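Local atomic coordinates of Rho guanyl nucleotide exchange factor (Rom2), putative (Aspergillus fumigatus Af293, PDB entry 5O51), a protein that probably acts as a guanine-nucleotide exchange factor for Rho-type GTPases, the chain here being its CNH domain, a WD-40-like beta-propeller. Residues A19-C24 with G326-A331; T303-R308 with A320-G325. All blocks are in the same frame, centred on the assembly; numbering follows the deposited sequence.

How the contacts relate
Contact 2 lies within one propeller blade, and contact 1 joins that blade to the next. In contact 2, 303-308 enters the hairpin of strands 307-312 and 317-323 through backbone bonds, with charged side chains at its partly exposed end. Contact 1 is buried and runs between blades: 19-24, leading into strand 22-28, meets strand 327-333 mainly through the D328 carboxylate, with an arginine bond to a backbone carbonyl and a valine pair. Strands 317-323 and 327-333 are neighbours in the same sheet, and the contact centres lie about 8 Å apart. D328 and R308 join the two through a salt bridge.

Contact 1: A19-C24 with G326-A331; sequences ANRVNC and GEDVVA
D328 meets 19-24 with both carboxylate oxygens, a compact example of one acidic group serving two kinds of donor. OD2 accepts the backbone N-H of V22, with V22 N to D328 OD2 at 2.9 Å, approached on the anti side and somewhat out of the carboxylate plane. OD1 forms a salt bridge with R21, whose NH1 stands 2.9 Å from D328 OD1 and comes from above that plane, the guanidinium and carboxylate being turned 58° apart. The same NH1 also donates to the carbonyl of E327, at 3.3 Å from R21 NH1 to E327 O. Both acceptors lie near the guanidinium plane, at its edge. The R21 chain, extended from CG to NE, runs close by the carboxylate, with R21 CD 3.5 Å from D328 OD1. Next to these bonds, V22 CG2 touches V330 CG2 at 4.0 Å, the two side chains crossing at about a right angle. OD1 has a second cationic partner in R308, which also donates to the carbonyl of V22. The contact thus joins the blade completed by N-terminal strand 8-12 to the following blade, which holds strand 22-28. A buried carboxylate with two arginines and a backbone N-H around it is probably stabilised as the anion.

Contact 2: T303-R308 with A320-G325; sequences TGKNIR and AYEDEG
R308 and A320 form an antiparallel hydrogen-bonded pair in the beta hairpin of strands 307-312 and 317-323, part of one propeller blade. This is the tight part of the contact: R308 N donates to A320 O, and A320 N returns a bond to R308 O, each at 3.0 Å. Beside the pair, I307 CA brings its hydrogen to the same A320 O, and I307 CG1 packs on Y321 CB. The R308 chain, bent at chi2 (142°) and chi3 (-84°), turns back to the corner of the chain, where NE and NH2 both donate to N306 O. Its guanidinium, which also serves contact 1, lies between N306 ND2 on one face and A320 CB on the opposite face, both toward the rim.

On the K305 side of the corner at N306 the pairing is looser and more exposed. E322 N still donates to K305 O at 3.1 Å, but a water replaces the return bond, accepting from K305 N and donating to E322 O. The E322 carboxylate divides its oxygens: OE1 lies against the extended K305 chain, 3.1 Å from K305 CE, with a long salt bridge of 3.5 Å from K305 NZ to E322 OE1. On the other branch N306 ND2 donates to E322 OE2 at 3.1 Å, the amide and carboxylate planes standing 87° apart.

Contact 1: A19-C24 with G326-A331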
# COMPACT_ATOMS: atom_id res chain seq x y z
N ALA A 19 -8.34 4.18 -21.96
CA ALA A 19 -8.01 2.82 -22.49
C ALA A 19 -7.34 1.91 -21.43
O ALA A 19 -7.58 0.71 -21.40
CB ALA A 19 -7.16 2.89 -23.77
N ASN A 20 -6.48 2.47 -20.56
CA ASN A 20 -5.54 1.61 -19.85
C ASN A 20 -4.96 2.50 -18.72
O ASN A 20 -3.93 3.15 -18.88
CB ASN A 20 -4.50 1.03 -20.87
CG ASN A 20 -3.41 0.21 -20.23
OD1 ASN A 20 -2.22 0.57 -20.26
ND2 ASN A 20 -3.80 -0.90 -19.63
N ARG A 21 -5.72 2.57 -17.63
CA ARG A 21 -5.41 3.45 -16.49
C ARG A 21 -4.22 2.92 -15.68
O ARG A 21 -3.89 1.68 -15.70
CB ARG A 21 -6.69 3.55 -15.59
CG ARG A 21 -7.86 4.28 -16.30
CD ARG A 21 -8.99 4.80 -15.35
NE ARG A 21 -10.06 5.46 -16.15
CZ ARG A 21 -10.02 6.70 -16.69
NH1 ARG A 21 -9.01 7.57 -16.48
NH2 ARG A 21 -11.03 7.12 -17.42
N VAL A 22 -3.65 3.79 -14.87
CA VAL A 22 -2.64 3.37 -13.88
C VAL A 22 -3.26 2.62 -12.70
O VAL A 22 -4.02 3.19 -11.91
CB VAL A 22 -1.84 4.61 -13.38
CG1 VAL A 22 -0.82 4.23 -12.34
CG2 VAL A 22 -1.11 5.26 -14.55
N ASN A 23 -2.93 1.34 -12.52
CA ASN A 23 -3.45 0.62 -11.39
C ASN A 23 -2.54 0.78 -10.12
O ASN A 23 -3.04 0.72 -8.98
CB ASN A 23 -3.54 -0.89 -11.66
CG ASN A 23 -4.54 -1.29 -12.78
OD1 ASN A 23 -5.49 -0.63 -13.03
ND2 ASN A 23 -4.27 -2.42 -13.43
N CYS A 24 -1.22 0.83 -10.34
CA CYS A 24 -0.20 0.83 -9.26
C CYS A 24 1.10 1.43 -9.73
O CYS A 24 1.27 1.68 -10.94
CB CYS A 24 0.04 -0.58 -8.73
SG CYS A 24 0.47 -1.81 -9.99
N GLY A 326 -10.91 11.00 -21.89
CA GLY A 326 -10.79 10.35 -20.66
C GLY A 326 -9.28 10.33 -20.43
O GLY A 326 -8.60 9.45 -20.95
N GLU A 327 -8.79 11.34 -19.71
CA GLU A 327 -7.42 11.38 -19.24
C GLU A 327 -7.32 10.65 -17.89
O GLU A 327 -8.27 10.68 -17.11
CB GLU A 327 -6.97 12.84 -19.15
CG GLU A 327 -7.09 13.61 -20.48
CD GLU A 327 -6.07 14.75 -20.58
OE1 GLU A 327 -6.03 15.66 -19.70
OE2 GLU A 327 -5.29 14.76 -21.55
N ASP A 328 -6.19 9.96 -17.64
CA ASP A 328 -5.87 9.44 -16.33
C ASP A 328 -4.68 10.31 -15.93
O ASP A 328 -3.77 10.49 -16.73
CB ASP A 328 -5.42 8.00 -16.35
CG ASP A 328 -5.75 7.24 -15.07
OD1 ASP A 328 -6.86 7.39 -14.52
OD2 ASP A 328 -4.91 6.40 -14.63
N VAL A 329 -4.63 10.81 -14.70
CA VAL A 329 -3.57 11.76 -14.35
C VAL A 329 -2.79 11.22 -13.13
O VAL A 329 -3.38 10.77 -12.13
CB VAL A 329 -4.17 13.14 -14.06
CG1 VAL A 329 -3.09 14.16 -13.67
CG2 VAL A 329 -5.01 13.66 -15.24
N VAL A 330 -1.48 11.28 -13.22
CA VAL A 330 -0.59 11.04 -12.09
C VAL A 330 -0.06 12.36 -11.49
O VAL A 330 0.33 13.29 -12.23
CB VAL A 330 0.58 10.14 -12.44
CG1 VAL A 330 1.40 9.86 -11.20
CG2 VAL A 330 0.04 8.80 -12.96
N ALA A 331 -0.15 12.46 -10.16
CA ALA A 331 0.23 13.72 -9.44
C ALA A 331 0.96 13.44 -8.17
O ALA A 331 1.00 12.32 -7.67
CB ALA A 331 -1.02 14.54 -9.19

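Contact 2: T303-R308 with A320-G325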
# COMPACT_ATOMS: atom_id res chain seq x y z
N THR A 303 -11.79 17.19 -4.16
CA THR A 303 -12.76 16.27 -4.76
C THR A 303 -12.20 15.75 -6.10
O THR A 303 -11.31 16.31 -6.61
CB THR A 303 -14.12 16.92 -4.99
OG1 THR A 303 -13.90 18.10 -5.76
CG2 THR A 303 -14.73 17.37 -3.68
N GLY A 304 -12.74 14.64 -6.60
CA GLY A 304 -12.40 14.12 -7.90
C GLY A 304 -13.09 12.83 -8.15
O GLY A 304 -14.08 12.48 -7.49
N LYS A 305 -12.55 12.10 -9.09
CA LYS A 305 -13.15 10.86 -9.54
C LYS A 305 -12.13 9.70 -9.70
O LYS A 305 -11.08 9.88 -10.24
CB LYS A 305 -13.88 11.19 -10.85
CG LYS A 305 -14.99 10.22 -11.12
CD LYS A 305 -15.43 10.21 -12.56
CE LYS A 305 -16.03 8.84 -12.89
NZ LYS A 305 -16.75 8.83 -14.18
N ASN A 306 -12.45 8.54 -9.15
CA ASN A 306 -11.58 7.38 -9.19
C ASN A 306 -10.14 7.76 -8.71
O ASN A 306 -9.15 7.53 -9.38
CB ASN A 306 -11.57 6.73 -10.61
CG ASN A 306 -10.90 5.35 -10.65
OD1 ASN A 306 -10.69 4.68 -9.64
ND2 ASN A 306 -10.57 4.91 -11.87
N ILE A 307 -10.07 8.34 -7.53
CA ILE A 307 -8.79 8.69 -6.88
C ILE A 307 -8.20 7.45 -6.28
O ILE A 307 -8.92 6.74 -5.62
CB ILE A 307 -8.98 9.72 -5.75
CG1 ILE A 307 -9.45 11.05 -6.35
CG2 ILE A 307 -7.63 9.80 -4.93
CD1 ILE A 307 -10.06 12.06 -5.36
N ARG A 308 -6.94 7.15 -6.58
CA ARG A 308 -6.21 5.95 -6.07
C ARG A 308 -4.88 6.47 -5.45
O ARG A 308 -4.07 7.08 -6.18
CB ARG A 308 -5.80 5.06 -7.27
CG ARG A 308 -6.93 4.32 -7.94
CD ARG A 308 -6.76 4.25 -9.47
NE ARG A 308 -7.24 5.46 -10.11
CZ ARG A 308 -6.91 5.94 -11.29
NH1 ARG A 308 -6.00 5.36 -12.08
NH2 ARG A 308 -7.47 7.05 -11.69
N ALA A 320 -3.25 8.95 -8.36
CA ALA A 320 -3.91 9.13 -9.65
C ALA A 320 -5.38 9.50 -9.55
O ALA A 320 -6.04 9.12 -8.59
CB ALA A 320 -3.75 7.84 -10.50
N TYR A 321 -5.88 10.18 -10.57
CA TYR A 321 -7.30 10.54 -10.67
C TYR A 321 -7.72 10.66 -12.15
O TYR A 321 -6.88 10.94 -13.02
CB TYR A 321 -7.59 11.82 -9.86
CG TYR A 321 -6.90 13.08 -10.38
CD1 TYR A 321 -5.68 13.45 -9.88
CD2 TYR A 321 -7.49 13.92 -11.32
CE1 TYR A 321 -5.04 14.57 -10.31
CE2 TYR A 321 -6.82 15.06 -11.79
CZ TYR A 321 -5.59 15.35 -11.27
OH TYR A 321 -4.84 16.45 -11.62
N GLU A 322 -9.02 10.44 -12.42
CA GLU A 322 -9.61 10.64 -13.78
C GLU A 322 -9.96 12.09 -13.98
O GLU A 322 -10.53 12.72 -13.10
CB GLU A 322 -10.95 9.93 -13.96
CG GLU A 322 -10.92 8.45 -13.87
CD GLU A 322 -12.27 7.76 -14.10
OE1 GLU A 322 -13.30 8.46 -14.41
OE2 GLU A 322 -12.27 6.50 -13.95
N ASP A 323 -9.70 12.61 -15.15
CA ASP A 323 -10.09 13.96 -15.51
C ASP A 323 -10.85 13.89 -16.85
O ASP A 323 -10.85 12.83 -17.50
CB ASP A 323 -8.83 14.78 -15.63
CG ASP A 323 -9.02 16.20 -15.20
OD1 ASP A 323 -10.20 16.66 -15.10
OD2 ASP A 323 -7.98 16.85 -15.00
N GLU A 324 -11.50 14.96 -17.30
CA GLU A 324 -12.31 14.79 -18.53
C GLU A 324 -11.43 14.88 -19.83
O GLU A 324 -10.26 15.25 -19.77
CB GLU A 324 -13.39 15.84 -18.57
CG GLU A 324 -12.89 17.17 -19.14
CD GLU A 324 -13.89 18.31 -19.00
OE1 GLU A 324 -14.51 18.42 -17.90
OE2 GLU A 324 -14.04 19.10 -19.99
N GLY A 325 -11.87 14.36 -20.97
CA GLY A 325 -12.15 12.98 -21.12
C GLY A 325 -11.14 12.29 -22.05
O GLY A 325 -10.52 12.87 -22.92
O HOH W 1 -10.84 13.80 -10.76